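Local coordinates for protein cysteine synthase (PDB 6AHI) that uses pyridoxal 5'-phosphate to make L-cysteine from O-acetyl-L-serine and hydrogen sulfide, and also has cystathionine beta-synthase activity, at residues A[67-73]-A[90-96]; A[152-156]-A[181-185]. The contacts are given in a common frame with arbitrary orientation. Residues are numbered along the deposited sequence.

How the contacts relate
The two contacts lie in different parts of the fold, centres about 19 Å and nearest atoms about 7 Å apart. Contact 1, its centre about 18 Å from that of the chain, pairs the two inner strands of the four-stranded parallel sheet; contact 2, its centre about 8 Å from it, sets helix 151-158 against the glycine-rich start of helix 183-195. Contact 2 forms part of the cofactor site: Ser181, Gly182 and Thr184 hydrogen-bond the phosphate of the pyridoxal-lysine at position 46. Contact 1 lies near it, the Thr73 side chain being about 6 Å from that of Asn76, which by similarity binds the cofactor. Gln146 is a shared neighbour: its N binds Glu71 and its O binds Asn152.

Contact 1: residues A[67-73]-A[90-96]; sequences TTIIEPT and LKTIFVV
Ile69, Ile93 and Thr73 lose the most surface between two parallel extended segments, 67-73 and 90-96, whose strand axes approach to 4.6 Å at 15°. Ile69 faces Thr92 (CA-CA 4.6 Å), Ile70 faces Ile93 (4.7 Å). A water at the start donates to Thr67 O (2.5 Å) and accepts from Lys91 N (2.8 Å). Ile69 N donates to Lys91 O (3.0 Å), Ile93 N to Ile69 O (2.7 Å), Glu71 N to Ile93 O (3.1 Å), Val95 N to Glu71 O (3.1 Å) and Thr73 N to Val95 O (3.0 Å). On one face, Ile69 CB is 4.0 Å from Thr92 CG2, and chi1 m sets Ile69 CG1 4.5 Å from Leu90 CD1. These strands flank helix 76-85, a beta-alpha-beta unit of the PLP-dependent fold; on this face Phe94 packs on the helix's Leu81 and Ala82. On the opposite face, Ile93 (chi1 m, chi2 t) places CD1 3.6 Å from Thr68 CG2 and 4.3 Å from Ile70 CG1. Thr73 CG2 lies 4.0 Å from Phe94 CB; its OG1 turns to Gly75 N.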
ATOM      1  N   THR A  67     -18.546 -19.978 -12.261  1.00 67.33           N
ATOM      2  CA  THR A  67     -19.347 -19.259 -11.270  1.00 65.74           C
ATOM      3  C   THR A  67     -19.075 -17.754 -11.407  1.00 62.23           C
ATOM      4  O   THR A  67     -17.915 -17.338 -11.597  1.00 62.53           O
ATOM      5  CB  THR A  67     -18.968 -19.714  -9.858  1.00 65.97           C
ATOM      6  OG1 THR A  67     -19.295 -21.094  -9.743  1.00 68.36           O
ATOM      7  CG2 THR A  67     -19.670 -18.938  -8.767  1.00 65.83           C
ATOM      8  N   THR A  68     -20.131 -16.942 -11.279  1.00 61.14           N
ATOM      9  CA  THR A  68     -19.992 -15.501 -11.098  1.00 59.02           C
ATOM     10  C   THR A  68     -20.199 -15.163  -9.617  1.00 57.48           C
ATOM     11  O   THR A  68     -21.245 -15.530  -9.041  1.00 57.56           O
ATOM     12  CB  THR A  68     -21.005 -14.692 -11.912  1.00 60.85           C
ATOM     13  OG1 THR A  68     -20.795 -14.916 -13.300  1.00 62.92           O
ATOM     14  CG2 THR A  68     -20.886 -13.207 -11.660  1.00 59.52           C
ATOM     15  N   ILE A  69     -19.232 -14.446  -9.032  1.00 55.22           N
ATOM     16  CA  ILE A  69     -19.346 -13.951  -7.655  1.00 55.16           C
ATOM     17  C   ILE A  69     -20.114 -12.630  -7.670  1.00 56.12           C
ATOM     18  O   ILE A  69     -19.710 -11.715  -8.396  1.00 54.55           O
ATOM     19  CB  ILE A  69     -17.972 -13.706  -7.003  1.00 54.42           C
ATOM     20  CG1 ILE A  69     -17.021 -14.901  -7.118  1.00 55.56           C
ATOM     21  CG2 ILE A  69     -18.174 -13.269  -5.556  1.00 52.71           C
ATOM     22  CD1 ILE A  69     -17.644 -16.203  -6.689  1.00 57.85           C
ATOM     23  N   ILE A  70     -21.163 -12.536  -6.837  1.00 57.87           N
ATOM     24  CA  ILE A  70     -21.927 -11.310  -6.616  1.00 59.66           C
ATOM     25  C   ILE A  70     -21.879 -10.955  -5.123  1.00 57.64           C
ATOM     26  O   ILE A  70     -22.167 -11.797  -4.305  1.00 59.10           O
ATOM     27  CB  ILE A  70     -23.382 -11.499  -7.076  1.00 64.56           C
ATOM     28  CG1 ILE A  70     -23.478 -12.165  -8.455  1.00 67.62           C
ATOM     29  CG2 ILE A  70     -24.137 -10.179  -7.025  1.00 65.75           C
ATOM     30  CD1 ILE A  70     -24.878 -12.345  -8.951  1.00 72.23           C
ATOM     31  N   GLU A  71     -21.577  -9.698  -4.781  1.00 55.44           N
ATOM     32  CA  GLU A  71     -21.576  -9.253  -3.383  1.00 56.15           C
ATOM     33  C   GLU A  71     -21.951  -7.774  -3.292  1.00 57.65           C
ATOM     34  O   GLU A  71     -21.420  -6.957  -4.037  1.00 56.23           O
ATOM     35  CB  GLU A  71     -20.213  -9.529  -2.744  1.00 54.34           C
ATOM     36  CG  GLU A  71     -20.139  -9.258  -1.252  1.00 56.14           C
ATOM     37  CD  GLU A  71     -21.045 -10.077  -0.339  1.00 58.79           C
ATOM     38  OE1 GLU A  71     -21.996 -10.750  -0.852  1.00 62.29           O
ATOM     39  OE2 GLU A  71     -20.810 -10.031   0.905  1.00 56.18           O
ATOM     40  N   PRO A  72     -22.869  -7.368  -2.373  1.00 58.63           N
ATOM     41  CA  PRO A  72     -23.006  -5.959  -1.995  1.00 56.91           C
ATOM     42  C   PRO A  72     -21.849  -5.562  -1.065  1.00 53.05           C
ATOM     43  O   PRO A  72     -21.488  -6.327  -0.182  1.00 51.49           O
ATOM     44  CB  PRO A  72     -24.358  -5.931  -1.266  1.00 59.93           C
ATOM     45  CG  PRO A  72     -24.403  -7.290  -0.598  1.00 59.67           C
ATOM     46  CD  PRO A  72     -23.802  -8.231  -1.629  1.00 60.92           C
ATOM     47  N   THR A  73     -21.247  -4.392  -1.285  1.00 51.24           N
ATOM     48  CA  THR A  73     -20.083  -3.984  -0.487  1.00 49.99           C
ATOM     49  C   THR A  73     -19.977  -2.462  -0.528  1.00 49.50           C
ATOM     50  O   THR A  73     -20.425  -1.843  -1.447  1.00 51.40           O
ATOM     51  CB  THR A  73     -18.790  -4.702  -0.930  1.00 48.28           C
ATOM     52  OG1 THR A  73     -17.614  -4.162  -0.323  1.00 45.01           O
ATOM     53  CG2 THR A  73     -18.557  -4.635  -2.419  1.00 48.48           C
ATOM     54  N   LEU A  90     -12.222 -15.907 -12.337  1.00 48.52           N
ATOM     55  CA  LEU A  90     -13.645 -15.782 -12.005  1.00 50.32           C
ATOM     56  C   LEU A  90     -14.125 -14.353 -12.296  1.00 49.62           C
ATOM     57  O   LEU A  90     -13.479 -13.382 -11.925  1.00 46.88           O
ATOM     58  CB  LEU A  90     -13.865 -16.098 -10.524  1.00 49.85           C
ATOM     59  CG  LEU A  90     -13.543 -17.519 -10.071  1.00 51.46           C
ATOM     60  CD1 LEU A  90     -13.817 -17.679  -8.575  1.00 52.04           C
ATOM     61  CD2 LEU A  90     -14.334 -18.535 -10.876  1.00 55.79           C
ATOM     62  N   LYS A  91     -15.326 -14.236 -12.865  1.00 50.83           N
ATOM     63  CA  LYS A  91     -16.032 -12.940 -12.978  1.00 51.61           C
ATOM     64  C   LYS A  91     -16.677 -12.571 -11.630  1.00 50.51           C
ATOM     65  O   LYS A  91     -17.131 -13.438 -10.873  1.00 51.53           O
ATOM     66  CB  LYS A  91     -17.089 -12.980 -14.092  1.00 55.28           C
ATOM     67  CG  LYS A  91     -16.540 -13.019 -15.511  1.00 56.74           C
ATOM     68  CD  LYS A  91     -15.595 -11.875 -15.828  1.00 55.74           C
ATOM     69  CE  LYS A  91     -15.151 -11.888 -17.269  1.00 57.91           C
ATOM     70  NZ  LYS A  91     -14.062 -10.923 -17.524  1.00 56.66           N
ATOM     71  N   THR A  92     -16.731 -11.261 -11.369  1.00 49.48           N
ATOM     72  CA  THR A  92     -17.271 -10.683 -10.139  1.00 48.79           C
ATOM     73  C   THR A  92     -18.209  -9.515 -10.479  1.00 49.96           C
ATOM     74  O   THR A  92     -17.957  -8.761 -11.410  1.00 48.86           O
ATOM     75  CB  THR A  92     -16.150 -10.200  -9.209  1.00 46.57           C
ATOM     76  OG1 THR A  92     -15.370  -9.231  -9.916  1.00 46.26           O
ATOM     77  CG2 THR A  92     -15.250 -11.318  -8.736  1.00 44.80           C
ATOM     78  N   ILE A  93     -19.280  -9.369  -9.686  1.00 50.62           N
ATOM     79  CA  ILE A  93     -20.196  -8.226  -9.758  1.00 52.66           C
ATOM     80  C   ILE A  93     -20.336  -7.658  -8.342  1.00 51.64           C
ATOM     81  O   ILE A  93     -20.650  -8.395  -7.419  1.00 53.04           O
ATOM     82  CB  ILE A  93     -21.572  -8.626 -10.357  1.00 55.31           C
ATOM     83  CG1 ILE A  93     -21.449  -9.296 -11.723  1.00 57.26           C
ATOM     84  CG2 ILE A  93     -22.481  -7.419 -10.432  1.00 56.25           C
ATOM     85  CD1 ILE A  93     -22.639 -10.144 -12.104  1.00 61.36           C
ATOM     86  N   PHE A  94     -20.066  -6.360  -8.171  1.00 50.91           N
ATOM     87  CA  PHE A  94     -20.247  -5.726  -6.873  1.00 50.31           C
ATOM     88  C   PHE A  94     -21.352  -4.666  -6.970  1.00 54.11           C
ATOM     89  O   PHE A  94     -21.428  -3.892  -7.928  1.00 54.87           O
ATOM     90  CB  PHE A  94     -18.919  -5.201  -6.330  1.00 46.95           C
ATOM     91  CG  PHE A  94     -17.906  -6.305  -6.210  1.00 44.80           C
ATOM     92  CD1 PHE A  94     -18.140  -7.398  -5.396  1.00 45.91           C
ATOM     93  CD2 PHE A  94     -16.738  -6.283  -6.943  1.00 44.85           C
ATOM     94  CE1 PHE A  94     -17.221  -8.430  -5.292  1.00 43.65           C
ATOM     95  CE2 PHE A  94     -15.830  -7.327  -6.863  1.00 42.56           C
ATOM     96  CZ  PHE A  94     -16.083  -8.406  -6.055  1.00 42.76           C
ATOM     97  N   VAL A  95     -22.232  -4.680  -5.958  1.00 56.13           N
ATOM     98  CA  VAL A  95     -23.303  -3.703  -5.841  1.00 56.95           C
ATOM     99  C   VAL A  95     -22.927  -2.736  -4.718  1.00 55.87           C
ATOM    100  O   VAL A  95     -22.760  -3.135  -3.567  1.00 52.33           O
ATOM    101  CB  VAL A  95     -24.667  -4.366  -5.601  1.00 59.41           C
ATOM    102  CG1 VAL A  95     -25.779  -3.338  -5.747  1.00 61.91           C
ATOM    103  CG2 VAL A  95     -24.888  -5.543  -6.540  1.00 60.02           C
ATOM    104  N   VAL A  96     -22.742  -1.471  -5.109  1.00 58.41           N
ATOM    105  CA  VAL A  96     -22.179  -0.438  -4.261  1.00 57.50           C
ATOM    106  C   VAL A  96     -23.093   0.779  -4.327  1.00 59.78           C
ATOM    107  O   VAL A  96     -23.398   1.251  -5.420  1.00 60.11           O
ATOM    108  CB  VAL A  96     -20.758  -0.070  -4.721  1.00 58.80           C
ATOM    109  CG1 VAL A  96     -20.166   1.049  -3.870  1.00 59.13           C
ATOM    110  CG2 VAL A  96     -19.843  -1.295  -4.711  1.00 57.06           C
TER
HETATM  111  O   HOH W   1     -16.705 -16.579 -13.676  1.00 32.38           O

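Contact 2: residues A[152-156]-A[181-185]; sequences NPAAY and SGGTF
Segment 152-156 is helical; 181-185 enters a helix at Gly183 behind the N-cap Gly182. At the phi 98°, psi -5° of Gly182 a CB would jam against Ser181 O, by itself calling for glycine. Pro153 and Gly183 form the closest backbone pair, CA-CA 4.0 Å. Asn152 (chi1 t) donates a hydrogen bond from ND2 to Ser181 OG at 3.0 Å; ND2 also binds Gln146 O. Ser181 (chi1 p) closes an ST turn, OG accepting from Gly183 N at 3.3 Å. A CA-H...O contact joins Pro153 CA to Gly183 O, 3.4 Å. Tyr156 (chi1 m, chi2 -77°) turns a ring face to Thr184, whose CA makes a CH-pi contact (3.8 Å from the centroid, 21° off the normal) and whose OG1 is 3.4 Å from Tyr156 CZ. Packing demands glycine at 183: a CB modelled there would fall 1.9 Å from Asn152 OD1. Ser181 OG, Gly182 N and Thr184 OG1 hydrogen-bond the phosphate of pyridoxal-lysine 46, in the family's glycine-rich phosphate-binding loop. Asn152 therefore donates to a hydroxyl that also serves the phosphate, coupling helix 151-158 to it.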
ATOM      1  N   ASN A 152     -17.795 -15.700   7.131  1.00 40.32           N
ATOM      2  CA  ASN A 152     -17.124 -14.429   7.371  1.00 38.23           C
ATOM      3  C   ASN A 152     -16.232 -14.570   8.614  1.00 35.40           C
ATOM      4  O   ASN A 152     -15.009 -14.545   8.491  1.00 33.82           O
ATOM      5  CB  ASN A 152     -18.152 -13.290   7.378  1.00 39.20           C
ATOM      6  CG  ASN A 152     -17.588 -11.931   7.748  1.00 38.55           C
ATOM      7  OD1 ASN A 152     -16.384 -11.777   7.968  1.00 37.96           O
ATOM      8  ND2 ASN A 152     -18.467 -10.938   7.819  1.00 40.89           N
ATOM      9  N   PRO A 153     -16.759 -14.734   9.853  1.00 34.94           N
ATOM     10  CA  PRO A 153     -15.879 -14.932  11.007  1.00 33.47           C
ATOM     11  C   PRO A 153     -14.951 -16.149  10.853  1.00 33.41           C
ATOM     12  O   PRO A 153     -13.789 -16.100  11.307  1.00 33.10           O
ATOM     13  CB  PRO A 153     -16.809 -15.050  12.226  1.00 34.30           C
ATOM     14  CG  PRO A 153     -18.213 -15.192  11.657  1.00 36.22           C
ATOM     15  CD  PRO A 153     -18.176 -14.674  10.232  1.00 36.37           C
ATOM     16  N   ALA A 154     -15.413 -17.210  10.187  1.00 34.78           N
ATOM     17  CA  ALA A 154     -14.580 -18.411  10.042  1.00 35.18           C
ATOM     18  C   ALA A 154     -13.287 -18.079   9.314  1.00 34.48           C
ATOM     19  O   ALA A 154     -12.210 -18.681   9.608  1.00 33.37           O
ATOM     20  CB  ALA A 154     -15.293 -19.497   9.309  1.00 38.24           C
ATOM     21  N   ALA A 155     -13.367 -17.147   8.358  1.00 33.74           N
ATOM     22  CA  ALA A 155     -12.144 -16.806   7.595  1.00 33.98           C
ATOM     23  C   ALA A 155     -11.026 -16.359   8.536  1.00 32.18           C
ATOM     24  O   ALA A 155      -9.817 -16.725   8.363  1.00 29.86           O
ATOM     25  CB  ALA A 155     -12.444 -15.735   6.592  1.00 33.79           C
ATOM     26  N   TYR A 156     -11.407 -15.523   9.512  1.00 31.68           N
ATOM     27  CA  TYR A 156     -10.403 -14.933  10.404  1.00 29.58           C
ATOM     28  C   TYR A 156      -9.920 -15.976  11.414  1.00 29.48           C
ATOM     29  O   TYR A 156      -8.718 -16.018  11.779  1.00 28.10           O
ATOM     30  CB  TYR A 156     -10.937 -13.650  11.035  1.00 29.11           C
ATOM     31  CG  TYR A 156     -11.347 -12.636  10.003  1.00 30.31           C
ATOM     32  CD1 TYR A 156     -10.396 -11.883   9.331  1.00 29.19           C
ATOM     33  CD2 TYR A 156     -12.675 -12.493   9.636  1.00 31.13           C
ATOM     34  CE1 TYR A 156     -10.758 -11.005   8.323  1.00 30.21           C
ATOM     35  CE2 TYR A 156     -13.056 -11.591   8.659  1.00 33.86           C
ATOM     36  CZ  TYR A 156     -12.089 -10.851   7.988  1.00 32.47           C
ATOM     37  OH  TYR A 156     -12.457  -9.942   7.031  1.00 33.74           O
ATOM     38  N   SER A 181     -19.338  -5.621   9.927  1.00 37.74           N
ATOM     39  CA  SER A 181     -20.161  -6.840   9.892  1.00 38.61           C
ATOM     40  C   SER A 181     -20.001  -7.588  11.221  1.00 38.24           C
ATOM     41  O   SER A 181     -20.857  -8.297  11.634  1.00 36.88           O
ATOM     42  CB  SER A 181     -19.745  -7.721   8.754  1.00 39.05           C
ATOM     43  OG  SER A 181     -18.395  -8.139   8.939  1.00 38.36           O
ATOM     44  N   GLY A 182     -18.823  -7.455  11.853  1.00 36.80           N
ATOM     45  CA  GLY A 182     -18.514  -8.197  13.066  1.00 35.56           C
ATOM     46  C   GLY A 182     -17.675  -9.445  12.820  1.00 32.74           C
ATOM     47  O   GLY A 182     -17.323 -10.116  13.771  1.00 32.71           O
ATOM     48  N   GLY A 183     -17.392  -9.791  11.565  1.00 31.77           N
ATOM     49  CA  GLY A 183     -16.658 -11.023  11.238  1.00 31.73           C
ATOM     50  C   GLY A 183     -15.231 -11.039  11.781  1.00 31.58           C
ATOM     51  O   GLY A 183     -14.801 -12.016  12.389  1.00 32.34           O
ATOM     52  N   THR A 184     -14.470  -9.971  11.531  1.00 29.82           N
ATOM     53  CA  THR A 184     -13.058  -9.909  11.988  1.00 29.62           C
ATOM     54  C   THR A 184     -12.987 -10.142  13.497  1.00 29.30           C
ATOM     55  O   THR A 184     -12.221 -11.007  13.977  1.00 29.57           O
ATOM     56  CB  THR A 184     -12.392  -8.570  11.663  1.00 28.08           C
ATOM     57  OG1 THR A 184     -12.397  -8.359  10.255  1.00 28.85           O
ATOM     58  CG2 THR A 184     -10.944  -8.505  12.109  1.00 28.37           C
ATOM     59  N   PHE A 185     -13.807  -9.370  14.229  1.00 29.37           N
ATOM     60  CA  PHE A 185     -13.831  -9.409  15.678  1.00 27.57           C
ATOM     61  C   PHE A 185     -14.245 -10.799  16.166  1.00 28.41           C
ATOM     62  O   PHE A 185     -13.544 -11.410  16.972  1.00 27.64           O
ATOM     63  CB  PHE A 185     -14.773  -8.334  16.223  1.00 29.13           C
ATOM     64  CG  PHE A 185     -14.938  -8.346  17.716  1.00 30.54           C
ATOM     65  CD1 PHE A 185     -13.864  -8.084  18.534  1.00 30.19           C
ATOM     66  CD2 PHE A 185     -16.167  -8.627  18.301  1.00 32.12           C
ATOM     67  CE1 PHE A 185     -14.004  -8.105  19.912  1.00 32.48           C
ATOM     68  CE2 PHE A 185     -16.308  -8.637  19.677  1.00 32.16           C
ATOM     69  CZ  PHE A 185     -15.228  -8.345  20.479  1.00 31.31           C
TER